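Local atomic coordinates of conserved exported protein (Bacteroides fragilis, PDB entry 3CLW), a protein that is of unproven function but probably hydrolyses O-glycosidic bonds. Residues A[46-51]-A[116-122]; A[60-66]-A[400-405]; A[462-468]-A[489-495]. Residues are numbered along the deposited sequence.

Contact 1. Residues A[46-51]-A[116-122]; sequences ADLLFK and AARERGM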
loop_
_atom_site.group_PDB
_atom_site.type_symbol
_atom_site.label_atom_id
_atom_site.label_comp_id
_atom_site.label_asym_id
_atom_site.label_seq_id
_atom_site.Cartn_x
_atom_site.Cartn_y
_atom_site.Cartn_z
ATOM N N ALA A 46 -16.441 4.824 2.141
ATOM C CA ALA A 46 -15.923 4.365 3.427
ATOM C C ALA A 46 -16.264 2.892 3.759
ATOM O O ALA A 46 -15.409 2.151 4.286
ATOM C CB ALA A 46 -16.386 5.282 4.541
ATOM N N ASP A 47 -17.494 2.471 3.450
ATOM C CA ASP A 47 -17.850 1.075 3.592
ATOM C C ASP A 47 -16.994 0.154 2.685
ATOM O O ASP A 47 -16.503 -0.859 3.157
ATOM C CB ASP A 47 -19.356 0.819 3.347
ATOM C CG ASP A 47 -20.275 1.468 4.405
ATOM O OD1 ASP A 47 -19.835 1.848 5.535
ATOM O OD2 ASP A 47 -21.477 1.595 4.084
ATOM N N LEU A 48 -16.845 0.491 1.400
ATOM C CA LEU A 48 -16.039 -0.333 0.453
ATOM C C LEU A 48 -14.585 -0.482 0.910
ATOM O O LEU A 48 -13.954 -1.496 0.651
ATOM C CB LEU A 48 -16.071 0.235 -0.983
ATOM C CG LEU A 48 -17.426 0.119 -1.750
ATOM C CD1 LEU A 48 -17.549 1.171 -2.858
ATOM C CD2 LEU A 48 -17.659 -1.280 -2.292
ATOM N N LEU A 49 -14.097 0.522 1.641
ATOM C CA LEU A 49 -12.685 0.585 2.051
ATOM C C LEU A 49 -12.419 -0.151 3.361
ATOM O O LEU A 49 -11.459 -0.891 3.450
ATOM C CB LEU A 49 -12.260 2.042 2.186
ATOM C CG LEU A 49 -12.221 2.901 0.930
ATOM C CD1 LEU A 49 -11.720 4.325 1.190
ATOM C CD2 LEU A 49 -11.344 2.255 -0.079
ATOM N N PHE A 50 -13.303 0.035 4.351
ATOM C CA PHE A 50 -12.988 -0.250 5.756
ATOM C C PHE A 50 -13.867 -1.271 6.470
ATOM O O PHE A 50 -13.413 -1.880 7.442
ATOM C CB PHE A 50 -13.018 1.045 6.577
ATOM C CG PHE A 50 -12.147 2.116 6.025
ATOM C CD1 PHE A 50 -10.770 1.875 5.803
ATOM C CD2 PHE A 50 -12.682 3.370 5.714
ATOM C CE1 PHE A 50 -9.951 2.864 5.269
ATOM C CE2 PHE A 50 -11.871 4.383 5.191
ATOM C CZ PHE A 50 -10.491 4.126 4.971
ATOM N N LYS A 51 -15.106 -1.438 6.009
ATOM C CA LYS A 51 -16.115 -2.111 6.818
ATOM C C LYS A 51 -16.018 -3.617 6.621
ATOM O O LYS A 51 -16.180 -4.114 5.523
ATOM C CB LYS A 51 -17.526 -1.581 6.486
ATOM C CG LYS A 51 -18.615 -2.025 7.457
ATOM C CD LYS A 51 -19.918 -1.334 7.129
ATOM C CE LYS A 51 -21.020 -1.661 8.120
ATOM N NZ LYS A 51 -22.264 -0.900 7.754
ATOM N N ALA A 116 -14.364 8.253 9.528
ATOM C CA ALA A 116 -15.200 7.215 8.907
ATOM C C ALA A 116 -14.593 5.826 9.043
ATOM O O ALA A 116 -15.317 4.848 9.246
ATOM C CB ALA A 116 -15.429 7.528 7.447
ATOM N N ALA A 117 -13.281 5.742 8.867
ATOM C CA ALA A 117 -12.524 4.512 9.098
ATOM C C ALA A 117 -12.677 4.031 10.540
ATOM O O ALA A 117 -13.036 2.877 10.775
ATOM C CB ALA A 117 -11.033 4.728 8.763
ATOM N N ARG A 118 -12.407 4.913 11.506
ATOM C CA ARG A 118 -12.470 4.523 12.921
ATOM C C ARG A 118 -13.882 4.025 13.256
ATOM O O ARG A 118 -14.046 2.991 13.895
ATOM C CB ARG A 118 -12.049 5.681 13.828
ATOM C CG ARG A 118 -12.017 5.327 15.331
ATOM C CD ARG A 118 -11.501 6.496 16.179
ATOM N NE ARG A 118 -12.279 7.714 15.954
ATOM C CZ ARG A 118 -11.976 8.901 16.476
ATOM N NH1 ARG A 118 -10.892 9.033 17.232
ATOM N NH2 ARG A 118 -12.741 9.964 16.215
ATOM N N GLU A 119 -14.889 4.750 12.760
ATOM C CA GLU A 119 -16.313 4.404 12.928
ATOM C C GLU A 119 -16.621 2.988 12.473
ATOM O O GLU A 119 -17.511 2.332 13.024
ATOM C CB GLU A 119 -17.156 5.377 12.103
ATOM C CG GLU A 119 -18.375 5.883 12.789
ATOM C CD GLU A 119 -19.150 6.865 11.904
ATOM O OE1 GLU A 119 -18.899 8.107 12.000
ATOM O OE2 GLU A 119 -19.992 6.382 11.096
ATOM N N ARG A 120 -15.891 2.533 11.452
ATOM C CA ARG A 120 -16.039 1.195 10.918
ATOM C C ARG A 120 -15.039 0.192 11.505
ATOM O O ARG A 120 -14.864 -0.917 10.974
ATOM C CB ARG A 120 -15.958 1.252 9.401
ATOM C CG ARG A 120 -17.194 1.899 8.803
ATOM C CD ARG A 120 -16.899 2.572 7.506
ATOM N NE ARG A 120 -18.104 3.148 6.920
ATOM C CZ ARG A 120 -18.619 4.328 7.245
ATOM N NH1 ARG A 120 -18.020 5.079 8.166
ATOM N NH2 ARG A 120 -19.732 4.759 6.626
ATOM N N GLY A 121 -14.399 0.573 12.611
ATOM C CA GLY A 121 -13.574 -0.377 13.370
ATOM C C GLY A 121 -12.135 -0.491 12.864
ATOM O O GLY A 121 -11.442 -1.445 13.191
ATOM N N MET A 122 -11.690 0.490 12.079
ATOM C CA MET A 122 -10.329 0.497 11.567
ATOM C C MET A 122 -9.648 1.736 12.168
ATOM O O MET A 122 -9.923 2.873 11.753
ATOM C CB MET A 122 -10.337 0.548 10.027
ATOM C CG MET A 122 -9.034 0.142 9.318
ATOM S SD MET A 122 -7.466 0.929 9.748
ATOM C CE MET A 122 -7.725 2.515 9.045
#

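Contact 2. Residues A[60-66]-A[400-405]; sequences PIGMALT and SFFVRP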
loop_
_atom_site.group_PDB
_atom_site.type_symbol
_atom_site.label_atom_id
_atom_site.label_comp_id
_atom_site.label_asym_id
_atom_site.label_seq_id
_atom_site.Cartn_x
_atom_site.Cartn_y
_atom_site.Cartn_z
ATOM N N PRO A 60 -18.839 -10.476 1.158
ATOM C CA PRO A 60 -18.051 -9.392 1.771
ATOM C C PRO A 60 -18.438 -8.055 1.142
ATOM O O PRO A 60 -18.656 -7.995 -0.077
ATOM C CB PRO A 60 -16.621 -9.752 1.384
ATOM C CG PRO A 60 -16.643 -11.277 1.223
ATOM C CD PRO A 60 -17.974 -11.511 0.549
ATOM N N ILE A 61 -18.546 -6.993 1.931
ATOM C CA ILE A 61 -18.997 -5.739 1.344
ATOM C C ILE A 61 -17.899 -4.877 0.723
ATOM O O ILE A 61 -18.198 -3.880 0.053
ATOM C CB ILE A 61 -19.847 -4.866 2.319
ATOM C CG1 ILE A 61 -19.031 -4.417 3.523
ATOM C CG2 ILE A 61 -21.173 -5.556 2.699
ATOM C CD1 ILE A 61 -19.646 -3.211 4.182
ATOM N N GLY A 62 -16.641 -5.268 0.916
ATOM C CA GLY A 62 -15.523 -4.424 0.510
ATOM C C GLY A 62 -14.161 -5.018 0.830
ATOM O O GLY A 62 -14.054 -6.201 1.152
ATOM N N MET A 63 -13.128 -4.188 0.725
ATOM C CA MET A 63 -11.763 -4.626 1.034
ATOM C C MET A 63 -11.524 -4.856 2.531
ATOM O O MET A 63 -10.688 -5.668 2.884
ATOM C CB MET A 63 -10.752 -3.619 0.496
ATOM C CG MET A 63 -10.324 -3.819 -0.985
ATOM S SD MET A 63 -9.389 -2.437 -1.685
ATOM C CE MET A 63 -8.941 -3.160 -3.139
ATOM N N ALA A 64 -12.256 -4.132 3.384
ATOM C CA ALA A 64 -11.999 -4.053 4.817
ATOM C C ALA A 64 -10.485 -3.888 5.093
ATOM O O ALA A 64 -9.883 -4.689 5.797
ATOM C CB ALA A 64 -12.559 -5.275 5.562
ATOM N N LEU A 65 -9.899 -2.846 4.506
ATOM C CA LEU A 65 -8.523 -2.479 4.760
ATOM C C LEU A 65 -8.241 -2.281 6.240
ATOM O O LEU A 65 -9.118 -1.884 7.024
ATOM C CB LEU A 65 -8.158 -1.212 4.002
ATOM C CG LEU A 65 -8.246 -1.289 2.482
ATOM C CD1 LEU A 65 -8.106 0.090 1.980
ATOM C CD2 LEU A 65 -7.175 -2.233 1.881
ATOM N N THR A 66 -6.985 -2.542 6.609
ATOM C CA THR A 66 -6.620 -2.582 8.000
ATOM C C THR A 66 -5.496 -1.623 8.359
ATOM O O THR A 66 -4.989 -1.660 9.483
ATOM C CB THR A 66 -6.285 -4.042 8.434
ATOM O OG1 THR A 66 -5.489 -4.655 7.430
ATOM C CG2 THR A 66 -7.563 -4.851 8.608
ATOM N N SER A 400 -7.400 -8.977 1.552
ATOM C CA SER A 400 -7.575 -8.034 2.648
ATOM C C SER A 400 -8.721 -8.316 3.574
ATOM O O SER A 400 -8.586 -8.105 4.780
ATOM C CB SER A 400 -7.601 -6.566 2.154
ATOM O OG SER A 400 -8.753 -6.246 1.375
ATOM N N PHE A 401 -9.844 -8.797 3.043
ATOM C CA PHE A 401 -11.078 -9.001 3.866
ATOM C C PHE A 401 -10.914 -10.200 4.831
ATOM O O PHE A 401 -11.468 -10.210 5.923
ATOM C CB PHE A 401 -12.320 -9.178 2.933
ATOM C CG PHE A 401 -13.657 -9.272 3.649
ATOM C CD1 PHE A 401 -14.450 -8.145 3.830
ATOM C CD2 PHE A 401 -14.152 -10.500 4.088
ATOM C CE1 PHE A 401 -15.741 -8.232 4.459
ATOM C CE2 PHE A 401 -15.427 -10.603 4.741
ATOM C CZ PHE A 401 -16.212 -9.466 4.920
ATOM N N PHE A 402 -10.110 -11.187 4.408
ATOM C CA PHE A 402 -9.919 -12.449 5.125
ATOM C C PHE A 402 -8.534 -12.620 5.834
ATOM O O PHE A 402 -8.413 -13.310 6.855
ATOM C CB PHE A 402 -10.156 -13.584 4.136
ATOM C CG PHE A 402 -11.560 -13.620 3.582
ATOM C CD1 PHE A 402 -12.609 -14.117 4.356
ATOM C CD2 PHE A 402 -11.832 -13.138 2.295
ATOM C CE1 PHE A 402 -13.909 -14.160 3.855
ATOM C CE2 PHE A 402 -13.115 -13.162 1.790
ATOM C CZ PHE A 402 -14.167 -13.672 2.577
ATOM N N VAL A 403 -7.508 -11.973 5.292
ATOM C CA VAL A 403 -6.153 -12.022 5.867
ATOM C C VAL A 403 -5.935 -10.843 6.828
ATOM O O VAL A 403 -5.549 -9.753 6.418
ATOM C CB VAL A 403 -5.035 -12.109 4.763
ATOM C CG1 VAL A 403 -3.662 -12.392 5.414
ATOM C CG2 VAL A 403 -5.343 -13.231 3.762
ATOM N N ARG A 404 -6.205 -11.079 8.100
ATOM C CA ARG A 404 -6.314 -10.010 9.108
ATOM C C ARG A 404 -5.012 -9.774 9.897
ATOM O O ARG A 404 -4.195 -10.691 10.025
ATOM C CB ARG A 404 -7.421 -10.375 10.108
ATOM C CG ARG A 404 -8.808 -10.529 9.536
ATOM C CD ARG A 404 -9.561 -9.216 9.668
ATOM N NE ARG A 404 -9.569 -8.556 8.402
ATOM C CZ ARG A 404 -10.041 -7.348 8.183
ATOM N NH1 ARG A 404 -10.492 -6.575 9.160
ATOM N NH2 ARG A 404 -9.979 -6.895 6.952
ATOM N N PRO A 405 -4.826 -8.560 10.443
ATOM C CA PRO A 405 -3.613 -8.254 11.238
ATOM C C PRO A 405 -3.324 -9.313 12.286
ATOM O O PRO A 405 -4.200 -9.680 13.036
ATOM C CB PRO A 405 -3.965 -6.930 11.931
ATOM C CG PRO A 405 -4.897 -6.263 10.968
ATOM C CD PRO A 405 -5.707 -7.382 10.319
HETATM O O HOH W 1 -6.304 -6.870 6.353
#

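Contact 3. Residues A[462-468]-A[489-495]; sequences GKVYLTT and RSVATIV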
loop_
_atom_site.group_PDB
_atom_site.type_symbol
_atom_site.label_atom_id
_atom_site.label_comp_id
_atom_site.label_asym_id
_atom_site.label_seq_id
_atom_site.Cartn_x
_atom_site.Cartn_y
_atom_site.Cartn_z
ATOM N N GLY A 462 -14.762 -25.865 3.453
ATOM C CA GLY A 462 -14.517 -24.444 3.623
ATOM C C GLY A 462 -15.485 -23.572 2.843
ATOM O O GLY A 462 -16.046 -23.993 1.842
ATOM N N LYS A 463 -15.681 -22.348 3.317
ATOM C CA LYS A 463 -16.444 -21.346 2.593
ATOM C C LYS A 463 -15.627 -20.763 1.455
ATOM O O LYS A 463 -14.435 -20.462 1.607
ATOM C CB LYS A 463 -16.929 -20.261 3.548
ATOM C CG LYS A 463 -17.986 -20.789 4.488
ATOM C CD LYS A 463 -18.392 -19.790 5.564
ATOM C CE LYS A 463 -19.496 -20.384 6.406
ATOM N NZ LYS A 463 -20.130 -19.369 7.272
ATOM N N VAL A 464 -16.260 -20.644 0.298
ATOM C CA VAL A 464 -15.565 -20.186 -0.877
ATOM C C VAL A 464 -16.128 -18.830 -1.289
ATOM O O VAL A 464 -17.361 -18.620 -1.284
ATOM C CB VAL A 464 -15.669 -21.207 -2.025
ATOM C CG1 VAL A 464 -15.137 -20.634 -3.323
ATOM C CG2 VAL A 464 -14.952 -22.485 -1.660
ATOM N N TYR A 465 -15.201 -17.920 -1.623
ATOM C CA TYR A 465 -15.500 -16.569 -2.105
ATOM C C TYR A 465 -14.726 -16.352 -3.386
ATOM O O TYR A 465 -13.521 -16.601 -3.432
ATOM C CB TYR A 465 -15.110 -15.551 -1.051
ATOM C CG TYR A 465 -15.755 -15.794 0.286
ATOM C CD1 TYR A 465 -16.970 -15.171 0.625
ATOM C CD2 TYR A 465 -15.169 -16.649 1.228
ATOM C CE1 TYR A 465 -17.569 -15.399 1.884
ATOM C CE2 TYR A 465 -15.757 -16.869 2.477
ATOM C CZ TYR A 465 -16.958 -16.258 2.793
ATOM O OH TYR A 465 -17.546 -16.474 4.033
ATOM N N LEU A 466 -15.412 -15.887 -4.425
ATOM C CA LEU A 466 -14.917 -15.967 -5.796
ATOM C C LEU A 466 -15.059 -14.662 -6.578
ATOM O O LEU A 466 -16.151 -14.064 -6.601
ATOM C CB LEU A 466 -15.681 -17.073 -6.524
ATOM C CG LEU A 466 -15.171 -17.693 -7.816
ATOM C CD1 LEU A 466 -13.803 -18.298 -7.588
ATOM C CD2 LEU A 466 -16.123 -18.777 -8.274
ATOM N N THR A 467 -13.939 -14.241 -7.189
ATOM C CA THR A 467 -13.864 -13.088 -8.091
ATOM C C THR A 467 -13.491 -13.537 -9.518
ATOM O O THR A 467 -12.467 -14.174 -9.747
ATOM C CB THR A 467 -12.837 -12.032 -7.599
ATOM O OG1 THR A 467 -13.173 -11.615 -6.279
ATOM C CG2 THR A 467 -12.832 -10.797 -8.509
ATOM N N THR A 468 -14.354 -13.214 -10.470
ATOM C CA THR A 468 -14.122 -13.540 -11.859
ATOM C C THR A 468 -14.528 -12.340 -12.711
ATOM O O THR A 468 -14.851 -11.256 -12.184
ATOM C CB THR A 468 -14.985 -14.742 -12.312
ATOM O OG1 THR A 468 -16.365 -14.370 -12.252
ATOM C CG2 THR A 468 -14.745 -15.945 -11.444
ATOM N N ARG A 489 -9.126 -17.872 -14.943
ATOM C CA ARG A 489 -9.071 -16.417 -14.768
ATOM C C ARG A 489 -9.852 -15.871 -13.525
ATOM O O ARG A 489 -10.645 -14.907 -13.608
ATOM C CB ARG A 489 -9.460 -15.733 -16.083
ATOM C CG ARG A 489 -8.625 -16.221 -17.283
ATOM C CD ARG A 489 -7.151 -15.849 -17.108
ATOM N NE ARG A 489 -6.957 -14.424 -17.354
ATOM C CZ ARG A 489 -5.846 -13.746 -17.092
ATOM N NH1 ARG A 489 -4.793 -14.359 -16.572
ATOM N NH2 ARG A 489 -5.797 -12.438 -17.350
ATOM N N SER A 490 -9.575 -16.491 -12.376
ATOM C CA SER A 490 -10.298 -16.223 -11.143
ATOM C C SER A 490 -9.382 -16.118 -9.942
ATOM O O SER A 490 -8.268 -16.647 -9.967
ATOM C CB SER A 490 -11.271 -17.364 -10.874
ATOM O OG SER A 490 -10.593 -18.539 -10.447
ATOM N N VAL A 491 -9.871 -15.461 -8.887
ATOM C CA VAL A 491 -9.272 -15.554 -7.565
ATOM C C VAL A 491 -10.286 -16.134 -6.588
ATOM O O VAL A 491 -11.416 -15.671 -6.518
ATOM C CB VAL A 491 -8.787 -14.186 -7.051
ATOM C CG1 VAL A 491 -7.898 -14.383 -5.837
ATOM C CG2 VAL A 491 -8.041 -13.453 -8.136
ATOM N N ALA A 492 -9.901 -17.169 -5.856
ATOM C CA ALA A 492 -10.791 -17.776 -4.838
ATOM C C ALA A 492 -10.168 -17.645 -3.478
ATOM O O ALA A 492 -8.970 -17.865 -3.328
ATOM C CB ALA A 492 -11.042 -19.251 -5.130
ATOM N N THR A 493 -10.970 -17.251 -2.499
ATOM C CA THR A 493 -10.575 -17.398 -1.113
ATOM C C THR A 493 -11.372 -18.532 -0.489
ATOM O O THR A 493 -12.603 -18.580 -0.639
ATOM C CB THR A 493 -10.772 -16.127 -0.341
ATOM O OG1 THR A 493 -10.037 -15.114 -1.019
ATOM C CG2 THR A 493 -10.224 -16.273 1.096
ATOM N N ILE A 494 -10.635 -19.431 0.188
ATOM C CA ILE A 494 -11.192 -20.578 0.879
ATOM C C ILE A 494 -10.907 -20.461 2.368
ATOM O O ILE A 494 -9.738 -20.429 2.799
ATOM C CB ILE A 494 -10.644 -21.921 0.295
ATOM C CG1 ILE A 494 -10.930 -22.032 -1.222
ATOM C CG2 ILE A 494 -11.230 -23.115 1.047
ATOM C CD1 ILE A 494 -9.725 -21.762 -2.118
ATOM N N VAL A 495 -11.980 -20.393 3.155
ATOM C CA VAL A 495 -11.874 -20.189 4.604
ATOM C C VAL A 495 -12.287 -21.438 5.370
ATOM O O VAL A 495 -13.420 -21.899 5.235
ATOM C CB VAL A 495 -12.761 -19.002 5.093
ATOM C CG1 VAL A 495 -12.560 -18.776 6.572
ATOM C CG2 VAL A 495 -12.457 -17.736 4.310
#

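Contact 1. Residues A[46-51]-A[116-122]
One arginine, placed where its helix gives way to a turn, handles the whole polar side of this contact. R120 reaches back across the C-terminal turn of helix 39-50, and its NE donates to OD1 of D47 at 2.6 Å, a short hydrogen bond that is also a salt bridge; R120 NH2 adds a weak bond to the same D47 OD1 at 3.1 Å. Its remaining nitrogen is turned homeward, R120 NH1 to the carbonyl O of A116 at 2.9 Å, so the side chain also closes over its own helix. A46 lies over one face of the guanidinium, its CB 3.6 Å from R120 NE. The charge is shared further: NH2 pairs with E43, and E119 stands at long range. Small residues let the two helices come close, as A46 CB and A116 CB touch at 3.8 Å. These helices follow strands 6-25 and 68-71, the first two of the TIM-barrel fold expected of glycoside hydrolase family 30, and they pack side by side on the outside of the barrel. Most of the remaining apolar contact is made by F50. A117 sets its CB over the ring face in a CH-pi contact, 3.6 Å from the centroid of the F50 ring, while M122 CG approaches F50 CD1 at 4.3 Å and W68, on strand 68-71, meets the ring edge-to-face. M122 can reach there because helix 108-119 ends in a Schellman motif: M122 N bonds to A117 O at 3.0 Å and G121 N to R118 O at 2.8 Å, with G121 taking the positive phi that suits glycine.

Contact 2. Residues A[60-66]-A[400-405]
Two irregular segments can fit as closely as regular elements when the bumps of one match the hollows of the other. The clearest bump is P60, which occupies the hollow between the F401 face and the tip of F402. Its CB sits almost on the normal of the F401 ring, 3.4 Å from the centroid, in a CH-pi contact, and P60 CG touches F402 CZ at 3.7 Å, so the proline meets both phenylalanines at once. F401 in turn lies along the 60-64 backbone: its CD1 comes within 3.3 Å of G62 O and 3.8 Å of A64 CB. A second fit forms beyond the aromatic pair. R404 bends its side chain back across its own turn, and its NH2 joins the carbonyls of both segments, A64 O at a very short 2.5 Å and S400 O at 2.8 Å. T66 CG2 fits between the face of that guanidinium, 3.4 Å from R404 NH1, and P405 CD, at 3.6 Å. S400 fits against M63, its OG 3.4 Å from M63 CB and donating to M63 O at 2.5 Å. A space remaining between T66 and the 400-403 turn holds a water, bonded to T66 OG1 at 2.6 Å and donating to S400 O and V403 O, both at 3.0 Å; T66 OG1 also bonds to F22 N. The contact thus joins the loop before strand 68-71 to the turn leaving helix 391-400, with strand 6-25 beside T66 and V403, M63 packed on helix 391-400, and F402 against strand 490-495.

Contact 3. Residues A[462-468]-A[489-495]
Backbone hydrogen bonds form the framework of this antiparallel pair, whose short axes run 4.5 Å apart at 161°. Three hydrogen-bonded pairs each close a two-bond ring. K463 N gives to V495 O at 3.0 Å and V495 N to K463 O at 2.9 Å; Y465 N gives to T493 O at 2.9 Å and T493 N to Y465 O at 2.8 Å; T467 N and V491 O, like V491 N and T467 O, lie 3.0 Å apart. Between them fall the non-hydrogen-bonded pairs V464 with I494 and L466 with A492. There CA-H...O contacts supplement the pairing, such as I494 CA to K463 O at 3.3 Å.

Apolar contacts sort by face. On one, V464 CG2 meets I494 CG1 at 4.1 Å and L466 CD1 meets A492 CB at 3.8 Å. On the other, Y465 CE2 reaches diagonally to V495 CG2 at 3.9 Å, and the Y465 ring also meets F402 and Y475. G462 leaves room for its partner strand, since a CB there would crowd I494 CG2 and V495 O.

Polar side chains look outside the pair. T467 and T493 both bond to N398, which belongs to helix 391-400, packed over the face carrying T467, V491 and T493. R489 bonds to the carbonyl of Y445. R489 and S490 together face N444, a G1 beta bulge at the start of strand 490-495, which lies between strands 438-444 and 461-467 in the C-terminal, beta-rich part of the chain, consistent with the beta domain that accompanies the barrel in family 30 glycoside hydrolases.

All three contacts are largely buried, yet they differ in chemistry. Contact 1 pairs helix ends through a charged network and one aromatic ring; contact 2 joins loops through carbonyl-directed bonds, rings and a water; contact 3 relies on the regular backbone bonding of two strands. Contact 2 is the bridge: M63 N and L65 N of its 60-66 segment probably donate hydrogen bonds to L48 O and L49 O of the helix of contact 1, whereas its F402 packs on Y465, T493 and V495 of contact 3. Contacts 1 and 3 do not touch, their nearest atoms being about 12 Å apart. Contact 2 lies nearest the centre of the chain, contact 3 farthest.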